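Local coordinates for protein sugar kinase, pfkB family (Thermotoga maritima, PDB 2AJR) that probably phosphorylates a sugar phosphate at the expense of ATP, as a likely phosphofructokinase of the pfkB carbohydrate kinase family, at residues Leu23-Phe28 with Ser44-Ser49; Ile29-Val34 with Asp112-Thr117. One frame throughout, in Å; residues are numbered along the deposited sequence.

Contact 1 of 2, residues Leu23-Phe28 with Ser44-Ser49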
ATOM      1  N   LEU A  23       3.420   4.723  -8.235  1.00 34.29           N
ATOM      2  CA  LEU A  23       4.489   4.263  -7.367  1.00 35.39           C
ATOM      3  C   LEU A  23       4.289   2.775  -7.129  1.00 35.50           C
ATOM      4  O   LEU A  23       3.241   2.355  -6.668  1.00 38.75           O
ATOM      5  CB  LEU A  23       4.446   4.990  -6.030  1.00 36.22           C
ATOM      6  CG  LEU A  23       4.946   6.420  -6.110  1.00 40.21           C
ATOM      7  CD1 LEU A  23       4.495   7.202  -4.898  1.00 45.55           C
ATOM      8  CD2 LEU A  23       6.456   6.401  -6.227  1.00 39.53           C
ATOM      9  N   ASP A  24       5.286   1.976  -7.459  1.00 35.25           N
ATOM     10  CA  ASP A  24       5.211   0.545  -7.268  1.00 35.83           C
ATOM     11  C   ASP A  24       5.819   0.231  -5.921  1.00 37.41           C
ATOM     12  O   ASP A  24       6.987   0.543  -5.676  1.00 40.27           O
ATOM     13  CB  ASP A  24       5.983  -0.194  -8.363  1.00 33.94           C
ATOM     14  CG  ASP A  24       5.205  -0.316  -9.647  1.00 39.33           C
ATOM     15  OD1 ASP A  24       3.990  -0.647  -9.577  1.00 45.47           O
ATOM     16  OD2 ASP A  24       5.808  -0.088 -10.733  1.00 46.82           O
ATOM     17  N   ARG A  25       5.023  -0.352  -5.032  1.00 38.16           N
ATOM     18  CA  ARG A  25       5.544  -0.912  -3.805  1.00 36.92           C
ATOM     19  C   ARG A  25       5.656  -2.419  -3.932  1.00 36.05           C
ATOM     20  O   ARG A  25       4.651  -3.132  -3.872  1.00 34.38           O
ATOM     21  CB  ARG A  25       4.660  -0.567  -2.618  1.00 38.11           C
ATOM     22  CG  ARG A  25       5.215  -1.182  -1.302  1.00 45.49           C
ATOM     23  CD  ARG A  25       5.022  -0.278  -0.105  1.00 56.80           C
ATOM     24  NE  ARG A  25       5.946   0.858  -0.096  1.00 63.00           N
ATOM     25  CZ  ARG A  25       7.231   0.803   0.261  1.00 62.80           C
ATOM     26  NH1 ARG A  25       7.796  -0.337   0.646  1.00 64.89           N
ATOM     27  NH2 ARG A  25       7.955   1.909   0.236  1.00 60.04           N
ATOM     28  N   GLU A  26       6.887  -2.894  -4.098  1.00 37.17           N
ATOM     29  CA  GLU A  26       7.185  -4.326  -4.160  1.00 37.53           C
ATOM     30  C   GLU A  26       7.532  -4.853  -2.763  1.00 34.29           C
ATOM     31  O   GLU A  26       8.287  -4.249  -2.003  1.00 34.94           O
ATOM     32  CB  GLU A  26       8.343  -4.594  -5.129  1.00 38.22           C
ATOM     33  CG  GLU A  26       8.203  -4.001  -6.564  1.00 40.15           C
ATOM     34  CD  GLU A  26       9.542  -3.389  -7.103  1.00 48.03           C
ATOM     35  OE1 GLU A  26      10.429  -4.188  -7.539  1.00 48.70           O
ATOM     36  OE2 GLU A  26       9.696  -2.113  -7.082  1.00 57.36           O
ATOM     37  N   ILE A  27       6.961  -5.993  -2.424  1.00 32.32           N
ATOM     38  CA  ILE A  27       7.161  -6.607  -1.129  1.00 29.68           C
ATOM     39  C   ILE A  27       7.465  -8.064  -1.421  1.00 29.18           C
ATOM     40  O   ILE A  27       6.741  -8.696  -2.184  1.00 29.44           O
ATOM     41  CB  ILE A  27       5.886  -6.508  -0.271  1.00 30.01           C
ATOM     42  CG1 ILE A  27       5.327  -5.084  -0.308  1.00 31.30           C
ATOM     43  CG2 ILE A  27       6.161  -6.942   1.169  1.00 26.13           C
ATOM     44  CD1 ILE A  27       3.878  -5.001   0.082  1.00 30.21           C
ATOM     45  N   PHE A  28       8.527  -8.587  -0.821  1.00 29.61           N
ATOM     46  CA  PHE A  28       9.005  -9.936  -1.095  1.00 31.44           C
ATOM     47  C   PHE A  28       8.809 -10.780   0.145  1.00 30.80           C
ATOM     48  O   PHE A  28       9.454 -10.568   1.146  1.00 31.25           O
ATOM     49  CB  PHE A  28      10.476  -9.890  -1.541  1.00 33.21           C
ATOM     50  CG  PHE A  28      10.679  -9.040  -2.766  1.00 35.23           C
ATOM     51  CD1 PHE A  28      10.374  -9.539  -4.030  1.00 37.79           C
ATOM     52  CD2 PHE A  28      11.095  -7.717  -2.657  1.00 39.04           C
ATOM     53  CE1 PHE A  28      10.519  -8.738  -5.179  1.00 39.45           C
ATOM     54  CE2 PHE A  28      11.229  -6.899  -3.804  1.00 43.26           C
ATOM     55  CZ  PHE A  28      10.938  -7.411  -5.059  1.00 34.14           C
ATOM     56  N   SER A  44      15.523  -4.900   2.879  1.00 43.73           N
ATOM     57  CA  SER A  44      15.753  -5.402   1.520  1.00 43.91           C
ATOM     58  C   SER A  44      14.640  -6.291   0.977  1.00 43.57           C
ATOM     59  O   SER A  44      14.769  -6.809  -0.128  1.00 43.57           O
ATOM     60  CB  SER A  44      17.048  -6.220   1.475  1.00 44.99           C
ATOM     61  OG  SER A  44      16.834  -7.559   1.917  1.00 42.17           O
ATOM     62  N   LYS A  45      13.586  -6.528   1.752  1.00 44.16           N
ATOM     63  CA  LYS A  45      12.448  -7.320   1.267  1.00 45.61           C
ATOM     64  C   LYS A  45      11.286  -6.417   0.858  1.00 44.80           C
ATOM     65  O   LYS A  45      10.159  -6.867   0.659  1.00 43.54           O
ATOM     66  CB  LYS A  45      12.033  -8.354   2.307  1.00 45.72           C
ATOM     67  CG  LYS A  45      12.999  -9.523   2.327  1.00 49.39           C
ATOM     68  CD  LYS A  45      12.717 -10.520   3.435  1.00 49.98           C
ATOM     69  CE  LYS A  45      13.891 -11.504   3.587  1.00 56.20           C
ATOM     70  NZ  LYS A  45      14.357 -11.982   2.243  1.00 61.04           N
ATOM     71  N   THR A  46      11.584  -5.129   0.745  1.00 45.11           N
ATOM     72  CA  THR A  46      10.684  -4.181   0.154  1.00 44.59           C
ATOM     73  C   THR A  46      11.454  -3.245  -0.774  1.00 44.53           C
ATOM     74  O   THR A  46      12.643  -3.011  -0.609  1.00 45.28           O
ATOM     75  CB  THR A  46       9.930  -3.381   1.214  1.00 44.20           C
ATOM     76  OG1 THR A  46       8.780  -2.784   0.599  1.00 49.20           O
ATOM     77  CG2 THR A  46      10.802  -2.296   1.829  1.00 39.11           C
ATOM     78  N   GLN A  47      10.748  -2.722  -1.760  1.00 45.18           N
ATOM     79  CA  GLN A  47      11.334  -1.856  -2.760  1.00 46.09           C
ATOM     80  C   GLN A  47      10.250  -0.896  -3.193  1.00 44.33           C
ATOM     81  O   GLN A  47       9.084  -1.272  -3.318  1.00 44.51           O
ATOM     82  CB  GLN A  47      11.807  -2.684  -3.956  1.00 48.32           C
ATOM     83  CG  GLN A  47      12.792  -1.990  -4.884  1.00 54.86           C
ATOM     84  CD  GLN A  47      14.180  -1.858  -4.260  1.00 66.05           C
ATOM     85  OE1 GLN A  47      14.467  -0.896  -3.539  1.00 66.93           O
ATOM     86  NE2 GLN A  47      15.047  -2.829  -4.538  1.00 67.58           N
HETATM   87  N   MSE A  48      10.619   0.349  -3.420  1.00 42.73           N
HETATM   88  CA  MSE A  48       9.649   1.311  -3.869  1.00 42.97           C
HETATM   89  C   MSE A  48      10.234   2.175  -4.957  1.00 40.73           C
HETATM   90  O   MSE A  48      11.342   2.684  -4.826  1.00 39.78           O
HETATM   91  CB  MSE A  48       9.175   2.140  -2.703  1.00 43.97           C
HETATM   92  CG  MSE A  48       7.831   2.762  -2.963  1.00 59.25           C
HETATM   93 SE   MSE A  48       7.957   4.667  -3.286  1.00101.34          SE
HETATM   94  CE  MSE A  48       9.788   4.978  -4.101  1.00 79.00           C
ATOM     95  N   SER A  49       9.492   2.338  -6.043  1.00 39.23           N
ATOM     96  CA  SER A  49      10.044   2.997  -7.205  1.00 39.21           C
ATOM     97  C   SER A  49       8.964   3.582  -8.084  1.00 38.18           C
ATOM     98  O   SER A  49       7.843   3.086  -8.083  1.00 38.53           O
ATOM     99  CB  SER A  49      10.839   1.979  -8.015  1.00 40.86           C
ATOM    100  OG  SER A  49      10.005   0.911  -8.447  1.00 48.75           O
TER
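Asp24 and Ser49 open an antiparallel ladder in which residues 23-28 run beside 46-49, their axes 4.7 Å apart. Backbone bonds join both members of the hydrogen-bonded pairs Asp24-Ser49 and Glu26-Gln47, and Phe28 N adds a bond to Lys45 O, just before the second strand begins. Between them lie the non-hydrogen-bonded pairs Arg25-Met48 and Ile27-Thr46, where CA-H groups lean on carbonyls, as Met48 CA does on Asp24 O at 3.3 Å.

One side chain bonds to the backbone of the ladder. Thr46 OG1, anti to its own backbone N (chi1 -162°), reaches Glu26 O at 3.0 Å. That carbonyl is thus gripped twice, by Gln47 N and by Thr46 OG1, which approach from opposite faces of its plane. On the other face of the sheet Ser49 OG makes a weak bond of 3.3 Å to Glu26 OE2, while OE1 of the same carboxylate accepts from Lys310 N. The Glu26 and Gln47 side chains lie side by side, pointing the same way.

Van der Waals contacts complete the pairing. The Arg25 and selenomethionine Met48 side chains cross at about a right angle, with Met48 CB over one face of the guanidinium, 3.2 Å from Arg25 NH2. Farther along, Met48 SE meets Leu23 CD2 at 3.7 Å. The Phe28 ring turns its edge to Gln47 CB.

Strand 46-51 is an outermost strand of the four-stranded sheet, consistent with the small beta-sheet lid of ribokinase-like sugar kinases, and strand 22-28 bonds on its other side to strand 105-112. Leu23 and Met48 touch helix 76-89. The Arg25 face meets Phe123 and Ile108 of the second subunit, whereas Asp24, Glu26 and Phe28 face the loop holding Glu309, a magnesium ligand, and Lys310.

Contact 2 of 2, residues Ile29-Val34 with Asp112-Thr117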
ATOM      1  N   ILE A  29       7.860 -11.699   0.064  1.00 31.50           N
ATOM      2  CA  ILE A  29       7.478 -12.561   1.164  1.00 32.05           C
ATOM      3  C   ILE A  29       7.446 -14.002   0.660  1.00 32.48           C
ATOM      4  O   ILE A  29       6.675 -14.356  -0.224  1.00 33.81           O
ATOM      5  CB  ILE A  29       6.059 -12.217   1.663  1.00 32.37           C
ATOM      6  CG1 ILE A  29       5.986 -10.794   2.195  1.00 34.98           C
ATOM      7  CG2 ILE A  29       5.635 -13.166   2.753  1.00 32.48           C
ATOM      8  CD1 ILE A  29       4.559 -10.245   2.229  1.00 31.51           C
ATOM      9  N   GLU A  30       8.283 -14.837   1.222  1.00 34.53           N
ATOM     10  CA  GLU A  30       8.254 -16.256   0.900  1.00 36.29           C
ATOM     11  C   GLU A  30       7.095 -16.948   1.653  1.00 35.49           C
ATOM     12  O   GLU A  30       6.882 -16.702   2.847  1.00 33.03           O
ATOM     13  CB  GLU A  30       9.620 -16.893   1.221  1.00 35.74           C
ATOM     14  CG  GLU A  30      10.784 -16.213   0.450  1.00 38.35           C
ATOM     15  CD  GLU A  30      11.949 -17.154   0.094  1.00 39.87           C
ATOM     16  OE1 GLU A  30      12.281 -18.049   0.913  1.00 37.29           O
ATOM     17  OE2 GLU A  30      12.537 -16.983  -1.010  1.00 38.60           O
ATOM     18  N   ASP A  31       6.365 -17.811   0.934  1.00 35.10           N
ATOM     19  CA  ASP A  31       5.163 -18.499   1.443  1.00 34.35           C
ATOM     20  C   ASP A  31       4.122 -17.506   1.887  1.00 31.76           C
ATOM     21  O   ASP A  31       3.588 -17.583   2.979  1.00 30.59           O
ATOM     22  CB  ASP A  31       5.482 -19.493   2.565  1.00 34.82           C
ATOM     23  CG  ASP A  31       6.158 -20.754   2.051  1.00 41.26           C
ATOM     24  OD1 ASP A  31       5.711 -21.313   1.018  1.00 46.68           O
ATOM     25  OD2 ASP A  31       7.143 -21.184   2.684  1.00 46.66           O
ATOM     26  N   PHE A  32       3.834 -16.568   1.003  1.00 31.87           N
ATOM     27  CA  PHE A  32       2.780 -15.615   1.234  1.00 31.12           C
ATOM     28  C   PHE A  32       1.434 -16.323   1.133  1.00 31.30           C
ATOM     29  O   PHE A  32       1.099 -16.945   0.102  1.00 30.76           O
ATOM     30  CB  PHE A  32       2.865 -14.492   0.209  1.00 31.34           C
ATOM     31  CG  PHE A  32       1.761 -13.481   0.326  1.00 34.45           C
ATOM     32  CD1 PHE A  32       1.520 -12.831   1.532  1.00 33.58           C
ATOM     33  CD2 PHE A  32       0.974 -13.165  -0.776  1.00 36.03           C
ATOM     34  CE1 PHE A  32       0.503 -11.893   1.643  1.00 35.61           C
ATOM     35  CE2 PHE A  32      -0.033 -12.214  -0.684  1.00 34.98           C
ATOM     36  CZ  PHE A  32      -0.276 -11.579   0.531  1.00 35.99           C
ATOM     37  N   GLN A  33       0.675 -16.241   2.218  1.00 31.05           N
ATOM     38  CA  GLN A  33      -0.690 -16.719   2.232  1.00 31.76           C
ATOM     39  C   GLN A  33      -1.609 -15.708   2.898  1.00 31.14           C
ATOM     40  O   GLN A  33      -1.193 -14.825   3.642  1.00 31.31           O
ATOM     41  CB  GLN A  33      -0.805 -18.085   2.926  1.00 32.54           C
ATOM     42  CG  GLN A  33      -0.027 -19.227   2.231  1.00 40.31           C
ATOM     43  CD  GLN A  33      -0.469 -19.479   0.772  1.00 49.47           C
ATOM     44  OE1 GLN A  33      -1.547 -19.044   0.341  1.00 54.61           O
ATOM     45  NE2 GLN A  33       0.372 -20.182   0.013  1.00 49.08           N
ATOM     46  N   VAL A  34      -2.881 -15.881   2.604  1.00 30.71           N
ATOM     47  CA  VAL A  34      -3.929 -14.955   2.945  1.00 29.19           C
ATOM     48  C   VAL A  34      -4.310 -15.142   4.417  1.00 28.06           C
ATOM     49  O   VAL A  34      -4.115 -16.216   4.972  1.00 29.62           O
ATOM     50  CB  VAL A  34      -5.110 -15.215   1.963  1.00 28.78           C
ATOM     51  CG1 VAL A  34      -6.452 -15.333   2.683  1.00 29.82           C
ATOM     52  CG2 VAL A  34      -5.091 -14.176   0.873  1.00 29.09           C
ATOM     53  N   ASP A 112       6.330 -13.807  -4.226  1.00 36.94           N
ATOM     54  CA  ASP A 112       6.713 -14.993  -3.434  1.00 38.84           C
ATOM     55  C   ASP A 112       7.609 -15.862  -4.325  1.00 39.77           C
ATOM     56  O   ASP A 112       7.125 -16.634  -5.158  1.00 40.96           O
ATOM     57  CB  ASP A 112       5.458 -15.759  -2.972  1.00 37.18           C
ATOM     58  CG  ASP A 112       5.778 -17.012  -2.149  1.00 40.11           C
ATOM     59  OD1 ASP A 112       6.963 -17.421  -2.044  1.00 37.66           O
ATOM     60  OD2 ASP A 112       4.816 -17.594  -1.586  1.00 42.98           O
ATOM     61  N   GLU A 113       8.915 -15.718  -4.151  1.00 41.66           N
ATOM     62  CA  GLU A 113       9.886 -16.330  -5.065  1.00 43.67           C
ATOM     63  C   GLU A 113       9.940 -17.851  -4.923  1.00 43.39           C
ATOM     64  O   GLU A 113      10.250 -18.545  -5.887  1.00 44.16           O
ATOM     65  CB  GLU A 113      11.286 -15.744  -4.832  1.00 44.55           C
ATOM     66  CG  GLU A 113      11.991 -15.358  -6.127  1.00 49.08           C
ATOM     67  CD  GLU A 113      13.490 -15.195  -5.966  1.00 46.82           C
ATOM     68  OE1 GLU A 113      13.974 -15.070  -4.811  1.00 48.61           O
ATOM     69  OE2 GLU A 113      14.178 -15.198  -7.014  1.00 55.41           O
ATOM     70  N   LYS A 114       9.647 -18.354  -3.724  1.00 43.17           N
ATOM     71  CA  LYS A 114       9.605 -19.784  -3.467  1.00 43.53           C
ATOM     72  C   LYS A 114       8.465 -20.478  -4.233  1.00 44.10           C
ATOM     73  O   LYS A 114       8.693 -21.491  -4.914  1.00 44.14           O
ATOM     74  CB  LYS A 114       9.463 -20.048  -1.969  1.00 43.07           C
ATOM     75  CG  LYS A 114       9.331 -21.523  -1.614  1.00 45.34           C
ATOM     76  CD  LYS A 114       9.244 -21.738  -0.109  1.00 44.95           C
ATOM     77  CE  LYS A 114       8.628 -23.091   0.220  1.00 47.00           C
ATOM     78  NZ  LYS A 114       8.443 -23.274   1.686  1.00 48.88           N
ATOM     79  N   ASN A 115       7.249 -19.940  -4.123  1.00 43.18           N
ATOM     80  CA  ASN A 115       6.073 -20.556  -4.750  1.00 43.13           C
ATOM     81  C   ASN A 115       5.773 -19.978  -6.130  1.00 43.78           C
ATOM     82  O   ASN A 115       4.740 -20.283  -6.725  1.00 42.91           O
ATOM     83  CB  ASN A 115       4.849 -20.388  -3.850  1.00 43.94           C
ATOM     84  CG  ASN A 115       4.951 -21.178  -2.565  1.00 42.23           C
ATOM     85  OD1 ASN A 115       4.593 -22.352  -2.517  1.00 46.31           O
ATOM     86  ND2 ASN A 115       5.420 -20.529  -1.509  1.00 42.11           N
ATOM     87  N   LYS A 116       6.686 -19.145  -6.632  1.00 45.58           N
ATOM     88  CA  LYS A 116       6.511 -18.406  -7.892  1.00 46.02           C
ATOM     89  C   LYS A 116       5.124 -17.776  -7.995  1.00 44.18           C
ATOM     90  O   LYS A 116       4.308 -18.197  -8.810  1.00 45.22           O
ATOM     91  CB  LYS A 116       6.787 -19.303  -9.117  1.00 46.95           C
ATOM     92  CG  LYS A 116       8.056 -20.155  -9.032  1.00 49.97           C
ATOM     93  CD  LYS A 116       9.313 -19.309  -9.039  1.00 52.77           C
ATOM     94  CE  LYS A 116      10.592 -20.146  -8.872  1.00 51.91           C
ATOM     95  NZ  LYS A 116      11.748 -19.255  -8.505  1.00 50.12           N
ATOM     96  N   THR A 117       4.854 -16.781  -7.156  1.00 42.60           N
ATOM     97  CA  THR A 117       3.568 -16.062  -7.216  1.00 41.02           C
ATOM     98  C   THR A 117       3.746 -14.541  -7.125  1.00 39.22           C
ATOM     99  O   THR A 117       4.621 -14.063  -6.419  1.00 37.94           O
ATOM    100  CB  THR A 117       2.564 -16.551  -6.123  1.00 40.57           C
ATOM    101  OG1 THR A 117       2.976 -16.099  -4.832  1.00 37.14           O
ATOM    102  CG2 THR A 117       2.446 -18.092  -6.119  1.00 40.94           C
TER
HETATM  103  O   HOH W   1       2.220 -17.325  -2.511  1.00 37.89           O
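Ile29 O rests against Asp112, its carbonyl oxygen 3.3 Å from Asp112 CA, and Glu30 CA follows close to Asp112 OD1. At Asp31 the chain turns through a left-handed backbone conformation, and its N-H bonds to Asp112 OD1 at 3.1 Å. The side chain of Asp31 is held at both oxygens: Lys114 NZ forms a salt bridge with OD2 at 2.7 Å on its syn lone pair, and Asn115 ND2 donates to OD1 at 2.7 Å from above the carboxylate plane. Phe32 N then bonds to Asp112 OD2 at 3.0 Å, and Phe32 O takes a hydrogen from a water that also donates to Asp112 OD2 and accepts from Thr117 OG1.

With CG anti to its backbone N (chi1 180°), Asp112 is gripped from both loops: Asp31 N and Asn115 N reach OD1 from opposite faces, as Phe32 N and Asn115 ND2 do at OD2. An alanine here would probably leave the Asp31 and Phe32 N-H groups without these acceptors and set the Asn115 amide freer to turn.

Asp112 OD1 and Asn115 N form an Asx motif, and Lys116 and Thr117 facing Asp112 make a G1 beta bulge. The arrangement is that of a tight beta hairpin joining strands 105-112 and 117-122, its turn linked by an aspartate to a neighbouring loop.

From the N terminus, strand 22-28 enters contact 1 and runs straight on into residues 29-34, the first half of contact 2. The chain then passes through strand 37-39 and returns as 44-49, so contact 1 closes a short loop of 15 residues. Contact 2 closes a far longer one, of 77 residues, which takes in helices 53-63 and 76-89 before the chain comes back at 112-117. The two therefore cross rather than nest. Their centres lie 15 Å apart: contact 1 joins one outermost strand of the four-stranded sheet to strand 22-28, while contact 2 ties the loop beyond that strand to the turn between strands 105-112 and 117-122 of the same sheet. Both also touch the second subunit.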